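Local coordinates for substrate binding periplasmic protein (Ralstonia solanacearum, PDB 3LOP) that probably binds leucine or a related amino acid in the periplasm, as a substrate-binding protein of the type that serves ABC transporters, at residues L319-Y322 against F328-D331; A29-D34 against R266-A271; G160-L165 against L170-M175; Q211-Y216 against L242-G247. All blocks are in the same frame, centred on the assembly; numbering follows the deposited sequence.

Interaction 1. Residues L319-Y322 against F328-D331; sequences LRDY and FTVD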
loop_
_atom_site.group_PDB
_atom_site.type_symbol
_atom_site.label_atom_id
_atom_site.label_comp_id
_atom_site.label_asym_id
_atom_site.label_seq_id
_atom_site.Cartn_x
_atom_site.Cartn_y
_atom_site.Cartn_z
ATOM N N LEU A 319 11.527 8.068 15.799
ATOM C CA LEU A 319 10.132 7.875 16.179
ATOM C C LEU A 319 10.060 6.502 16.844
ATOM O O LEU A 319 10.324 5.485 16.199
ATOM C CB LEU A 319 9.214 7.900 14.948
ATOM C CG LEU A 319 9.005 9.238 14.232
ATOM C CD1 LEU A 319 7.998 9.043 13.108
ATOM C CD2 LEU A 319 8.501 10.294 15.209
ATOM N N ARG A 320 9.719 6.475 18.130
ATOM C CA ARG A 320 9.629 5.220 18.875
ATOM C C ARG A 320 8.213 5.021 19.396
ATOM O O ARG A 320 7.840 5.561 20.437
ATOM C CB ARG A 320 10.619 5.230 20.049
ATOM C CG ARG A 320 10.731 3.906 20.822
ATOM C CD ARG A 320 11.157 2.774 19.907
ATOM N NE ARG A 320 11.857 1.687 20.597
ATOM C CZ ARG A 320 11.291 0.797 21.406
ATOM N NH1 ARG A 320 9.990 0.841 21.658
ATOM N NH2 ARG A 320 12.032 -0.159 21.950
ATOM N N ASP A 321 7.431 4.249 18.653
ATOM C CA ASP A 321 6.048 3.951 19.000
ATOM C C ASP A 321 5.130 5.169 18.978
ATOM O O ASP A 321 4.279 5.336 19.855
ATOM C CB ASP A 321 5.974 3.272 20.371
ATOM C CG ASP A 321 6.873 2.056 20.466
ATOM O OD1 ASP A 321 6.795 1.180 19.578
ATOM O OD2 ASP A 321 7.657 1.976 21.433
ATOM N N TYR A 322 5.302 6.023 17.975
ATOM C CA TYR A 322 4.438 7.188 17.845
ATOM C C TYR A 322 3.053 6.657 17.473
ATOM O O TYR A 322 2.909 5.905 16.506
ATOM C CB TYR A 322 4.961 8.125 16.752
ATOM C CG TYR A 322 3.944 9.147 16.312
ATOM C CD1 TYR A 322 3.402 10.059 17.219
ATOM C CD2 TYR A 322 3.488 9.172 14.997
ATOM C CE1 TYR A 322 2.425 10.968 16.822
ATOM C CE2 TYR A 322 2.515 10.073 14.591
ATOM C CZ TYR A 322 1.985 10.965 15.505
ATOM O OH TYR A 322 1.009 11.846 15.096
ATOM N N PHE A 328 -2.232 2.378 16.674
ATOM C CA PHE A 328 -1.480 2.087 15.460
ATOM C C PHE A 328 -0.211 2.904 15.632
ATOM O O PHE A 328 -0.172 4.096 15.327
ATOM C CB PHE A 328 -2.251 2.526 14.211
ATOM C CG PHE A 328 -1.605 2.091 12.925
ATOM C CD1 PHE A 328 -0.600 2.855 12.340
ATOM C CD2 PHE A 328 -1.975 0.896 12.322
ATOM C CE1 PHE A 328 0.030 2.431 11.170
ATOM C CE2 PHE A 328 -1.353 0.462 11.156
ATOM C CZ PHE A 328 -0.347 1.232 10.578
ATOM N N THR A 329 0.820 2.249 16.150
ATOM C CA THR A 329 2.088 2.907 16.425
ATOM C C THR A 329 3.167 2.618 15.400
ATOM O O THR A 329 3.167 1.573 14.754
ATOM C CB THR A 329 2.610 2.496 17.809
ATOM O OG1 THR A 329 2.713 1.067 17.872
ATOM C CG2 THR A 329 1.662 2.977 18.895
ATOM N N VAL A 330 4.096 3.559 15.273
ATOM C CA VAL A 330 5.199 3.433 14.339
ATOM C C VAL A 330 6.528 3.567 15.077
ATOM O O VAL A 330 6.729 4.499 15.857
ATOM C CB VAL A 330 5.109 4.518 13.248
ATOM C CG1 VAL A 330 6.246 4.360 12.258
ATOM C CG2 VAL A 330 3.763 4.428 12.542
ATOM N N ASP A 331 7.424 2.617 14.836
ATOM C CA ASP A 331 8.745 2.618 15.453
ATOM C C ASP A 331 9.792 2.461 14.353
ATOM O O ASP A 331 9.943 1.378 13.784
ATOM C CB ASP A 331 8.851 1.464 16.461
ATOM C CG ASP A 331 10.257 1.285 17.004
ATOM O OD1 ASP A 331 11.079 2.209 16.847
ATOM O OD2 ASP A 331 10.537 0.218 17.599
HETATM O O HOH W 1 5.350 0.875 17.385
HETATM O O HOH W 2 8.434 -0.814 19.028
#
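The guanidinium of Arg320 meets two carboxylates in different ways: Asp331 OD2 lies over one of its faces, while Asp321 OD2 sits at its edge, in plane. The edge contact is a salt bridge carrying one short, bent hydrogen bond, with Arg320 NH1 donating over 2.6 Å to Asp321 OD2, which is met on its syn side. Over the face, Arg320 NE and Asp331 OD2 are 3.6 Å apart, a salt bridge of charges alone, since no N-H points at the oxygen. The arginine side chain lies alongside that of Asp331, its CD 3.1 Å from Asp331 OD1; the bend at chi2 (59°) turns the chain onto this course. Asp331 OD1 is also hydrogen-bonded to Thr333 OG1.

Two waters join the acidic groups to the strand. One donates to both Asp321 OD1 and Asp331 OD2, like charges 4.3 Å apart whose repulsion this water and the arginine would be expected to ease; the other links Asp321 OD1 with Thr329 OG1. Beneath this polar side the backbones pair: Tyr322 N donates to Val330 O (3.0 Å) and Val330 N to Tyr322 O (2.9 Å). On the other side of the ribbon Tyr322 and Val330 lean on helix 284-303. Asp321, with phi/psi of 65°/41°, and Tyr322 both face Val330, the signature of a G1 beta bulge in a short two-stranded antiparallel ribbon.

Interaction 2. Residues A29-D34 against R266-A271; sequences ARLYFD and REFNRA. With EDO (1,2-ethanediol), chain C.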
loop_
_atom_site.group_PDB
_atom_site.type_symbol
_atom_site.label_atom_id
_atom_site.label_comp_id
_atom_site.label_asym_id
_atom_site.label_seq_id
_atom_site.Cartn_x
_atom_site.Cartn_y
_atom_site.Cartn_z
ATOM N N ALA A 29 -3.350 11.794 1.680
ATOM C CA ALA A 29 -2.261 12.636 2.162
ATOM C C ALA A 29 -2.661 14.107 2.091
ATOM O O ALA A 29 -2.421 14.874 3.027
ATOM C CB ALA A 29 -1.002 12.388 1.333
ATOM N N ARG A 30 -3.274 14.497 0.978
ATOM C CA ARG A 30 -3.707 15.875 0.793
ATOM C C ARG A 30 -4.740 16.222 1.860
ATOM O O ARG A 30 -4.722 17.317 2.425
ATOM C CB ARG A 30 -4.307 16.057 -0.604
ATOM C CG ARG A 30 -4.738 17.485 -0.914
ATOM C CD ARG A 30 -5.213 17.610 -2.354
ATOM N NE ARG A 30 -5.585 18.979 -2.702
ATOM C CZ ARG A 30 -6.665 19.606 -2.244
ATOM N NH1 ARG A 30 -7.493 18.987 -1.413
ATOM N NH2 ARG A 30 -6.921 20.852 -2.622
ATOM N N LEU A 31 -5.636 15.282 2.142
ATOM C CA LEU A 31 -6.656 15.515 3.153
ATOM C C LEU A 31 -6.005 15.767 4.506
ATOM O O LEU A 31 -6.363 16.715 5.211
ATOM C CB LEU A 31 -7.602 14.314 3.261
ATOM C CG LEU A 31 -8.641 14.414 4.386
ATOM C CD1 LEU A 31 -9.554 15.608 4.154
ATOM C CD2 LEU A 31 -9.452 13.127 4.449
ATOM N N TYR A 32 -5.047 14.922 4.878
ATOM C CA TYR A 32 -4.408 15.116 6.168
ATOM C C TYR A 32 -3.704 16.465 6.263
ATOM O O TYR A 32 -3.842 17.172 7.260
ATOM C CB TYR A 32 -3.397 14.013 6.484
ATOM C CG TYR A 32 -2.855 14.204 7.878
ATOM C CD1 TYR A 32 -3.650 13.916 8.990
ATOM C CD2 TYR A 32 -1.622 14.817 8.089
ATOM C CE1 TYR A 32 -3.239 14.250 10.275
ATOM C CE2 TYR A 32 -1.200 15.156 9.371
ATOM C CZ TYR A 32 -2.016 14.874 10.456
ATOM O OH TYR A 32 -1.627 15.255 11.720
ATOM N N PHE A 33 -2.948 16.829 5.235
ATOM C CA PHE A 33 -2.242 18.100 5.282
ATOM C C PHE A 33 -3.186 19.300 5.257
ATOM O O PHE A 33 -2.925 20.296 5.926
ATOM C CB PHE A 33 -1.205 18.180 4.158
ATOM C CG PHE A 33 -0.028 17.259 4.362
ATOM C CD1 PHE A 33 0.605 17.187 5.600
ATOM C CD2 PHE A 33 0.446 16.466 3.324
ATOM C CE1 PHE A 33 1.690 16.337 5.802
ATOM C CE2 PHE A 33 1.533 15.612 3.518
ATOM C CZ PHE A 33 2.152 15.548 4.757
ATOM N N ASP A 34 -4.282 19.216 4.507
ATOM C CA ASP A 34 -5.238 20.324 4.486
ATOM C C ASP A 34 -5.840 20.464 5.883
ATOM O O ASP A 34 -6.041 21.566 6.376
ATOM C CB ASP A 34 -6.367 20.073 3.478
ATOM C CG ASP A 34 -5.929 20.278 2.039
ATOM O OD1 ASP A 34 -4.918 20.974 1.812
ATOM O OD2 ASP A 34 -6.615 19.758 1.129
ATOM N N ARG A 266 -12.083 7.823 12.540
ATOM C CA ARG A 266 -12.868 8.954 13.006
ATOM C C ARG A 266 -12.182 10.261 12.623
ATOM O O ARG A 266 -12.845 11.199 12.184
ATOM C CB ARG A 266 -13.104 8.885 14.521
ATOM C CG ARG A 266 -14.250 7.944 14.875
ATOM C CD ARG A 266 -14.734 8.079 16.310
ATOM N NE ARG A 266 -13.848 7.444 17.279
ATOM C CZ ARG A 266 -12.973 8.096 18.037
ATOM N NH1 ARG A 266 -12.858 9.413 17.939
ATOM N NH2 ARG A 266 -12.226 7.429 18.907
ATOM N N GLU A 267 -10.860 10.326 12.767
ATOM C CA GLU A 267 -10.157 11.553 12.402
ATOM C C GLU A 267 -10.255 11.805 10.897
ATOM O O GLU A 267 -10.395 12.947 10.455
ATOM C CB GLU A 267 -8.681 11.508 12.827
ATOM C CG GLU A 267 -8.020 12.887 12.690
ATOM C CD GLU A 267 -6.527 12.905 12.963
ATOM O OE1 GLU A 267 -5.948 11.842 13.269
ATOM O OE2 GLU A 267 -5.934 14.001 12.866
ATOM N N PHE A 268 -10.189 10.734 10.111
ATOM C CA PHE A 268 -10.288 10.850 8.663
ATOM C C PHE A 268 -11.641 11.458 8.293
ATOM O O PHE A 268 -11.710 12.389 7.496
ATOM C CB PHE A 268 -10.127 9.467 8.012
ATOM C CG PHE A 268 -10.093 9.494 6.504
ATOM C CD1 PHE A 268 -11.256 9.700 5.763
ATOM C CD2 PHE A 268 -8.894 9.295 5.824
ATOM C CE1 PHE A 268 -11.224 9.704 4.365
ATOM C CE2 PHE A 268 -8.851 9.296 4.431
ATOM C CZ PHE A 268 -10.019 9.501 3.701
ATOM N N ASN A 269 -12.711 10.938 8.888
ATOM C CA ASN A 269 -14.045 11.452 8.598
ATOM C C ASN A 269 -14.238 12.879 9.090
ATOM O O ASN A 269 -14.907 13.676 8.432
ATOM C CB ASN A 269 -15.119 10.533 9.191
ATOM C CG ASN A 269 -15.285 9.259 8.394
ATOM O OD1 ASN A 269 -15.117 9.259 7.174
ATOM N ND2 ASN A 269 -15.629 8.173 9.069
ATOM N N ARG A 270 -13.658 13.208 10.242
ATOM C CA ARG A 270 -13.774 14.569 10.758
ATOM C C ARG A 270 -12.997 15.511 9.841
ATOM O O ARG A 270 -13.447 16.617 9.545
ATOM C CB ARG A 270 -13.234 14.670 12.192
ATOM C CG ARG A 270 -14.099 14.004 13.272
ATOM C CD ARG A 270 -15.557 14.455 13.202
ATOM N NE ARG A 270 -16.355 13.571 12.354
ATOM C CZ ARG A 270 -17.328 13.976 11.541
ATOM N NH1 ARG A 270 -17.635 15.261 11.449
ATOM N NH2 ARG A 270 -18.005 13.088 10.822
ATOM N N ALA A 271 -11.831 15.064 9.385
ATOM C CA ALA A 271 -11.006 15.871 8.493
ATOM C C ALA A 271 -11.726 16.129 7.172
ATOM O O ALA A 271 -11.742 17.254 6.671
ATOM C CB ALA A 271 -9.669 15.169 8.238
HETATM C C1 EDO C . -1.649 20.560 1.593
HETATM O O1 EDO C . -2.349 19.560 0.847
HETATM C C2 EDO C . -1.535 21.831 0.760
HETATM O O2 EDO C . -0.653 21.597 -0.335
HETATM O O HOH W 3 -3.707 15.202 13.538
#
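Glu267 OE2, reaching toward Tyr32 from the facing helix, is gripped by a bridging water at 2.6 Å and by the indole NE1 of Trp35. The same water is hydrogen-bonded to Tyr32 OH, so it links the polar ends of these two side chains, and with them the two helices. This is a helix-helix crossing in the periplasmic-binding-protein fold, between helix 19-38 and helix 263-275: the axes of the two short segments approach to 10.0 Å at an angle of 74°, which confines the touch to a few residues.

Glu267 OE1 has a charged partner of its own in Lys294 of helix 284-303. With its chain extended beyond CG, Glu267 brings OE2 to the edge of the Tyr32 ring, near its plane and 3.7 Å from Tyr32 CE1, and the carboxylate is turned nearly perpendicular to the ring. Such an approach, an anionic oxygen at a ring edge, is consistent with a mildly favourable electrostatic contact. Helix 284-303 covers more of this tyrosine, its Phe290 meeting the ring edge-to-face.

The apolar part of the crossing is carried by Leu31. Its CG stands anti to the backbone N (chi1 175°), which carries it toward the facing helix, where the two methyls find different partners. One branch, CD1, comes within 3.7 Å of Ala271 O, while CG rests 4.1 Å from Ala271 CB. The other makes a CH-pi contact: Leu31 CD2 sits 3.7 Å from the centroid of the Phe268 ring and only 10° off the ring normal.

Interaction 3. Residues G160-L165 against L170-M175; sequences GVERTL and LAITAM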
loop_
_atom_site.group_PDB
_atom_site.type_symbol
_atom_site.label_atom_id
_atom_site.label_comp_id
_atom_site.label_asym_id
_atom_site.label_seq_id
_atom_site.Cartn_x
_atom_site.Cartn_y
_atom_site.Cartn_z
ATOM N N GLY A 160 7.556 -15.411 -1.936
ATOM C CA GLY A 160 6.963 -15.443 -0.612
ATOM C C GLY A 160 6.049 -16.629 -0.381
ATOM O O GLY A 160 6.154 -17.311 0.636
ATOM N N VAL A 161 5.145 -16.878 -1.324
ATOM C CA VAL A 161 4.223 -17.995 -1.197
ATOM C C VAL A 161 4.982 -19.319 -1.208
ATOM O O VAL A 161 4.656 -20.231 -0.445
ATOM C CB VAL A 161 3.171 -17.979 -2.334
ATOM C CG1 VAL A 161 2.339 -19.249 -2.294
ATOM C CG2 VAL A 161 2.262 -16.766 -2.179
ATOM N N GLU A 162 6.000 -19.423 -2.058
ATOM C CA GLU A 162 6.792 -20.647 -2.133
ATOM C C GLU A 162 7.511 -20.906 -0.814
ATOM O O GLU A 162 7.592 -22.046 -0.356
ATOM C CB GLU A 162 7.825 -20.560 -3.262
ATOM C CG GLU A 162 7.221 -20.433 -4.649
ATOM C CD GLU A 162 8.266 -20.476 -5.749
ATOM O OE1 GLU A 162 9.280 -19.754 -5.639
ATOM O OE2 GLU A 162 8.069 -21.228 -6.728
ATOM N N ARG A 163 8.028 -19.843 -0.207
ATOM C CA ARG A 163 8.747 -19.964 1.057
ATOM C C ARG A 163 7.837 -20.479 2.166
ATOM O O ARG A 163 8.196 -21.404 2.898
ATOM C CB ARG A 163 9.337 -18.610 1.458
ATOM C CG ARG A 163 10.152 -18.640 2.744
ATOM C CD ARG A 163 10.762 -17.277 3.024
ATOM N NE ARG A 163 11.588 -16.827 1.907
ATOM C CZ ARG A 163 12.135 -15.620 1.815
ATOM N NH1 ARG A 163 11.948 -14.728 2.778
ATOM N NH2 ARG A 163 12.867 -15.302 0.755
ATOM N N THR A 164 6.657 -19.880 2.289
ATOM C CA THR A 164 5.711 -20.287 3.315
ATOM C C THR A 164 5.250 -21.723 3.087
ATOM O O THR A 164 5.194 -22.521 4.021
ATOM C CB THR A 164 4.483 -19.352 3.338
ATOM O OG1 THR A 164 4.920 -18.000 3.533
ATOM C CG2 THR A 164 3.537 -19.736 4.476
ATOM N N LEU A 165 4.936 -22.064 1.842
ATOM C CA LEU A 165 4.479 -23.417 1.546
ATOM C C LEU A 165 5.565 -24.458 1.797
ATOM O O LEU A 165 5.276 -25.565 2.256
ATOM C CB LEU A 165 3.979 -23.509 0.103
ATOM C CG LEU A 165 2.650 -22.796 -0.172
ATOM C CD1 LEU A 165 2.283 -22.940 -1.648
ATOM C CD2 LEU A 165 1.556 -23.390 0.713
ATOM N N LEU A 170 4.915 -28.155 1.106
ATOM C CA LEU A 170 3.992 -27.956 -0.008
ATOM C C LEU A 170 4.630 -27.044 -1.051
ATOM O O LEU A 170 5.660 -26.424 -0.800
ATOM C CB LEU A 170 2.685 -27.325 0.487
ATOM C CG LEU A 170 1.806 -28.159 1.424
ATOM C CD1 LEU A 170 0.725 -27.275 2.028
ATOM C CD2 LEU A 170 1.187 -29.322 0.660
ATOM N N ALA A 171 4.015 -26.974 -2.226
ATOM C CA ALA A 171 4.514 -26.123 -3.297
ATOM C C ALA A 171 3.336 -25.585 -4.096
ATOM O O ALA A 171 2.239 -26.139 -4.046
ATOM C CB ALA A 171 5.449 -26.915 -4.209
ATOM N N ILE A 172 3.563 -24.496 -4.823
ATOM C CA ILE A 172 2.514 -23.897 -5.638
ATOM C C ILE A 172 2.048 -24.891 -6.698
ATOM O O ILE A 172 2.864 -25.526 -7.366
ATOM C CB ILE A 172 3.023 -22.610 -6.318
ATOM C CG1 ILE A 172 3.343 -21.564 -5.247
ATOM C CG2 ILE A 172 1.979 -22.079 -7.297
ATOM C CD1 ILE A 172 4.005 -20.315 -5.789
ATOM N N THR A 173 0.732 -25.024 -6.841
ATOM C CA THR A 173 0.151 -25.948 -7.809
ATOM C C THR A 173 0.144 -25.378 -9.221
ATOM O O THR A 173 0.388 -26.097 -10.191
ATOM C CB THR A 173 -1.295 -26.322 -7.416
ATOM O OG1 THR A 173 -1.266 -27.138 -6.239
ATOM C CG2 THR A 173 -1.985 -27.083 -8.541
ATOM N N ALA A 174 -0.141 -24.087 -9.334
ATOM C CA ALA A 174 -0.187 -23.433 -10.634
ATOM C C ALA A 174 0.023 -21.939 -10.473
ATOM O O ALA A 174 -0.336 -21.362 -9.450
ATOM C CB ALA A 174 -1.534 -23.697 -11.302
HETATM N N MSE A 175 0.624 -21.318 -11.482
HETATM C CA MSE A 175 0.847 -19.883 -11.449
HETATM C C MSE A 175 0.627 -19.307 -12.839
HETATM O O MSE A 175 0.829 -19.988 -13.848
HETATM C CB MSE A 175 2.260 -19.554 -10.947
HETATM C CG MSE A 175 3.395 -20.139 -11.765
HETATM SE SE MSE A 175 5.127 -19.635 -11.047
HETATM C CE MSE A 175 5.194 -20.861 -9.560
HETATM O O HOH W 4 7.142 -24.282 -1.967
#
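Ile172 and Glu162 cross at about a right angle, and the meeting point is close: Ile172 CD1 lies 3.4 Å from Glu162 CG, so the methylene part of the acid, rather than its carboxylate, is what the isoleucine touches. Ile172 also crosses Val161 at about a right angle, Val161 CG1 standing 3.9 Å from Ile172 CG1. The isoleucine chain reaches these partners because CG1 is anti to its carbonyl carbon (chi1 -65°) and CD1 continues extended, carrying the tip to the helix.

Leu165 meets the other segment with both branches. Its CD1 is 4.0 Å from Ile172 CG1 and packs over the peptide between Ala171 and Ile172, whereas CD2 turns to Leu170, the two leucine side chains lying at an oblique angle; the two CB atoms, Leu165 CB and Leu170 CB, are 4.0 Å apart. The backbones are joined as well: Leu170 N donates to Leu165 O over 2.9 Å. A water donates to both Glu162 O and Leu170 O, a further link between helix and loop.

The contact is the turn from helix to strand in a beta-alpha-beta unit, strand 144-149, helix 152-166, strand 174-178. Leu165 and Ile172 extend it onto strand 144-149, through Ile144 and Val146, and Leu165 also reaches Ile133 of helix 125-138.

Interaction 4. Residues Q211-Y216 against L242-G247; sequences QFVRQY and LDAVRG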
loop_
_atom_site.group_PDB
_atom_site.type_symbol
_atom_site.label_atom_id
_atom_site.label_comp_id
_atom_site.label_asym_id
_atom_site.label_seq_id
_atom_site.Cartn_x
_atom_site.Cartn_y
_atom_site.Cartn_z
ATOM N N GLN A 211 -10.285 -7.485 -12.497
ATOM C CA GLN A 211 -10.648 -8.131 -13.749
ATOM C C GLN A 211 -10.497 -9.642 -13.641
ATOM O O GLN A 211 -11.337 -10.393 -14.138
ATOM C CB GLN A 211 -9.795 -7.591 -14.896
ATOM C CG GLN A 211 -10.166 -6.172 -15.289
ATOM C CD GLN A 211 -11.568 -6.080 -15.861
ATOM O OE1 GLN A 211 -12.128 -4.992 -15.989
ATOM N NE2 GLN A 211 -12.141 -7.227 -16.219
ATOM N N PHE A 212 -9.434 -10.094 -12.982
ATOM C CA PHE A 212 -9.237 -11.527 -12.824
ATOM C C PHE A 212 -10.380 -12.130 -12.008
ATOM O O PHE A 212 -10.974 -13.132 -12.399
ATOM C CB PHE A 212 -7.912 -11.832 -12.116
ATOM C CG PHE A 212 -7.700 -13.296 -11.868
ATOM C CD1 PHE A 212 -7.093 -14.099 -12.829
ATOM C CD2 PHE A 212 -8.180 -13.891 -10.704
ATOM C CE1 PHE A 212 -6.977 -15.477 -12.635
ATOM C CE2 PHE A 212 -8.070 -15.264 -10.502
ATOM C CZ PHE A 212 -7.467 -16.059 -11.471
ATOM N N VAL A 213 -10.685 -11.517 -10.870
ATOM C CA VAL A 213 -11.752 -12.021 -10.012
ATOM C C VAL A 213 -13.106 -12.069 -10.717
ATOM O O VAL A 213 -13.798 -13.086 -10.659
ATOM C CB VAL A 213 -11.870 -11.180 -8.718
ATOM C CG1 VAL A 213 -13.077 -11.623 -7.907
ATOM C CG2 VAL A 213 -10.607 -11.345 -7.887
ATOM N N ARG A 214 -13.482 -10.986 -11.391
ATOM C CA ARG A 214 -14.763 -10.959 -12.089
ATOM C C ARG A 214 -14.859 -12.060 -13.140
ATOM O O ARG A 214 -15.839 -12.804 -13.185
ATOM C CB ARG A 214 -14.991 -9.598 -12.763
ATOM C CG ARG A 214 -16.291 -9.531 -13.569
ATOM C CD ARG A 214 -16.466 -8.198 -14.293
ATOM N NE ARG A 214 -16.916 -7.117 -13.419
ATOM C CZ ARG A 214 -18.125 -7.041 -12.869
ATOM N NH1 ARG A 214 -19.026 -7.988 -13.095
ATOM N NH2 ARG A 214 -18.441 -6.007 -12.100
ATOM N N GLN A 215 -13.837 -12.157 -13.982
ATOM C CA GLN A 215 -13.807 -13.154 -15.051
ATOM C C GLN A 215 -13.695 -14.585 -14.543
ATOM O O GLN A 215 -14.366 -15.483 -15.050
ATOM C CB GLN A 215 -12.649 -12.853 -16.003
ATOM C CG GLN A 215 -12.832 -11.569 -16.803
ATOM C CD GLN A 215 -11.573 -11.148 -17.536
ATOM O OE1 GLN A 215 -10.904 -11.966 -18.166
ATOM N NE2 GLN A 215 -11.250 -9.860 -17.469
ATOM N N TYR A 216 -12.838 -14.803 -13.552
ATOM C CA TYR A 216 -12.651 -16.135 -12.992
ATOM C C TYR A 216 -13.967 -16.677 -12.440
ATOM O O TYR A 216 -14.358 -17.804 -12.744
ATOM C CB TYR A 216 -11.592 -16.093 -11.883
ATOM C CG TYR A 216 -11.353 -17.418 -11.189
ATOM C CD1 TYR A 216 -10.712 -18.468 -11.846
ATOM C CD2 TYR A 216 -11.789 -17.627 -9.881
ATOM C CE1 TYR A 216 -10.515 -19.697 -11.216
ATOM C CE2 TYR A 216 -11.596 -18.847 -9.245
ATOM C CZ TYR A 216 -10.961 -19.879 -9.917
ATOM O OH TYR A 216 -10.796 -21.096 -9.293
ATOM N N LEU A 242 -19.730 -7.602 -6.102
ATOM C CA LEU A 242 -19.837 -8.346 -4.854
ATOM C C LEU A 242 -20.092 -9.841 -5.060
ATOM O O LEU A 242 -19.617 -10.664 -4.281
ATOM C CB LEU A 242 -20.941 -7.739 -3.983
ATOM C CG LEU A 242 -21.024 -8.242 -2.541
ATOM C CD1 LEU A 242 -19.683 -8.037 -1.839
ATOM C CD2 LEU A 242 -22.126 -7.496 -1.815
ATOM N N ASP A 243 -20.835 -10.202 -6.104
ATOM C CA ASP A 243 -21.107 -11.616 -6.352
ATOM C C ASP A 243 -19.820 -12.423 -6.499
ATOM O O ASP A 243 -19.755 -13.584 -6.094
ATOM C CB ASP A 243 -21.954 -11.807 -7.616
ATOM C CG ASP A 243 -23.402 -11.392 -7.425
ATOM O OD1 ASP A 243 -23.837 -11.223 -6.267
ATOM O OD2 ASP A 243 -24.114 -11.256 -8.443
ATOM N N ALA A 244 -18.796 -11.810 -7.084
ATOM C CA ALA A 244 -17.527 -12.496 -7.285
ATOM C C ALA A 244 -16.562 -12.271 -6.131
ATOM O O ALA A 244 -15.688 -13.100 -5.880
ATOM C CB ALA A 244 -16.882 -12.027 -8.595
ATOM N N VAL A 245 -16.747 -11.169 -5.414
ATOM C CA VAL A 245 -15.849 -10.803 -4.325
ATOM C C VAL A 245 -16.210 -11.223 -2.899
ATOM O O VAL A 245 -15.317 -11.373 -2.069
ATOM C CB VAL A 245 -15.587 -9.272 -4.353
ATOM C CG1 VAL A 245 -14.660 -8.863 -3.225
ATOM C CG2 VAL A 245 -14.968 -8.889 -5.694
ATOM N N ARG A 246 -17.490 -11.415 -2.589
ATOM C CA ARG A 246 -17.824 -11.812 -1.223
ATOM C C ARG A 246 -17.032 -13.063 -0.832
ATOM O O ARG A 246 -16.929 -14.017 -1.610
ATOM C CB ARG A 246 -19.340 -12.042 -1.056
ATOM C CG ARG A 246 -19.985 -13.063 -1.985
ATOM C CD ARG A 246 -21.437 -13.333 -1.566
ATOM N NE ARG A 246 -22.268 -12.128 -1.566
ATOM C CZ ARG A 246 -23.029 -11.739 -2.586
ATOM N NH1 ARG A 246 -23.078 -12.461 -3.697
ATOM N NH2 ARG A 246 -23.740 -10.619 -2.499
ATOM N N GLY A 247 -16.440 -13.031 0.359
ATOM C CA GLY A 247 -15.652 -14.155 0.837
ATOM C C GLY A 247 -14.153 -13.961 0.683
ATOM O O GLY A 247 -13.363 -14.700 1.273
#
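Val213 is the first residue of the helical segment 211-216 to touch segment 242-247, and it carries most of the contact with a single methyl. CG1, set anti to the backbone N (chi1 174°), points across the gap, where it lies 3.6 Å from Ala244 O and 3.9 Å from Ala244 CB. The same methyl is 4.0 Å from Val245 CG2, so it meets two successive residues of the short helix 242-245. Val213 also touches Leu202 of strand 199-203.

That neighbour identifies the setting: helix 206-218 is the helix of a beta-alpha-beta crossover between the adjacent parallel strands 199-203 and 224-227 of the four-stranded sheet, and the contact joins it to helix 242-245. Val245 leans in turn on helix 233-240, at Leu236, Gln237 and Ala240.

At Arg214 the approach is through the main chain, its CA being 4.2 Å from Ala244 CB, and these two residues also have the nearest pair of CA atoms, 5.8 Å apart. The side chain of Arg214 stays farther off, and its NH2 donates to Val239 O, near the C-terminal end of helix 233-240. Within segment 242-247 a separate salt bridge, Arg246 NH1 donating to Asp243 OD1 over 3.0 Å, meets the carboxylate on its anti side. Arg246 NE bonds to Pro350 O as the chain leaves helical geometry.

Overall arrangement
Interactions 2 and 4 are buried helix-helix contacts, whereas interactions 1 and 3 are partly buried and join segments close in sequence. Interactions 1 and 2 lie near each other, nearest atoms about 5 Å apart, and both lean on helix 284-303, where Lys294 touches Tyr322 and pairs with Glu267. Interactions 3 and 4 belong to the neighbourhood of the four-stranded parallel sheet, their centres about 22 Å apart. The chemistry follows the setting: charges and waters mark the ribbon of interaction 1, a water and a CH-pi contact serve interaction 2, aliphatic groups, one backbone bond and a bridging water form interaction 3, and aliphatic groups, one of them against a carbonyl oxygen, make interaction 4.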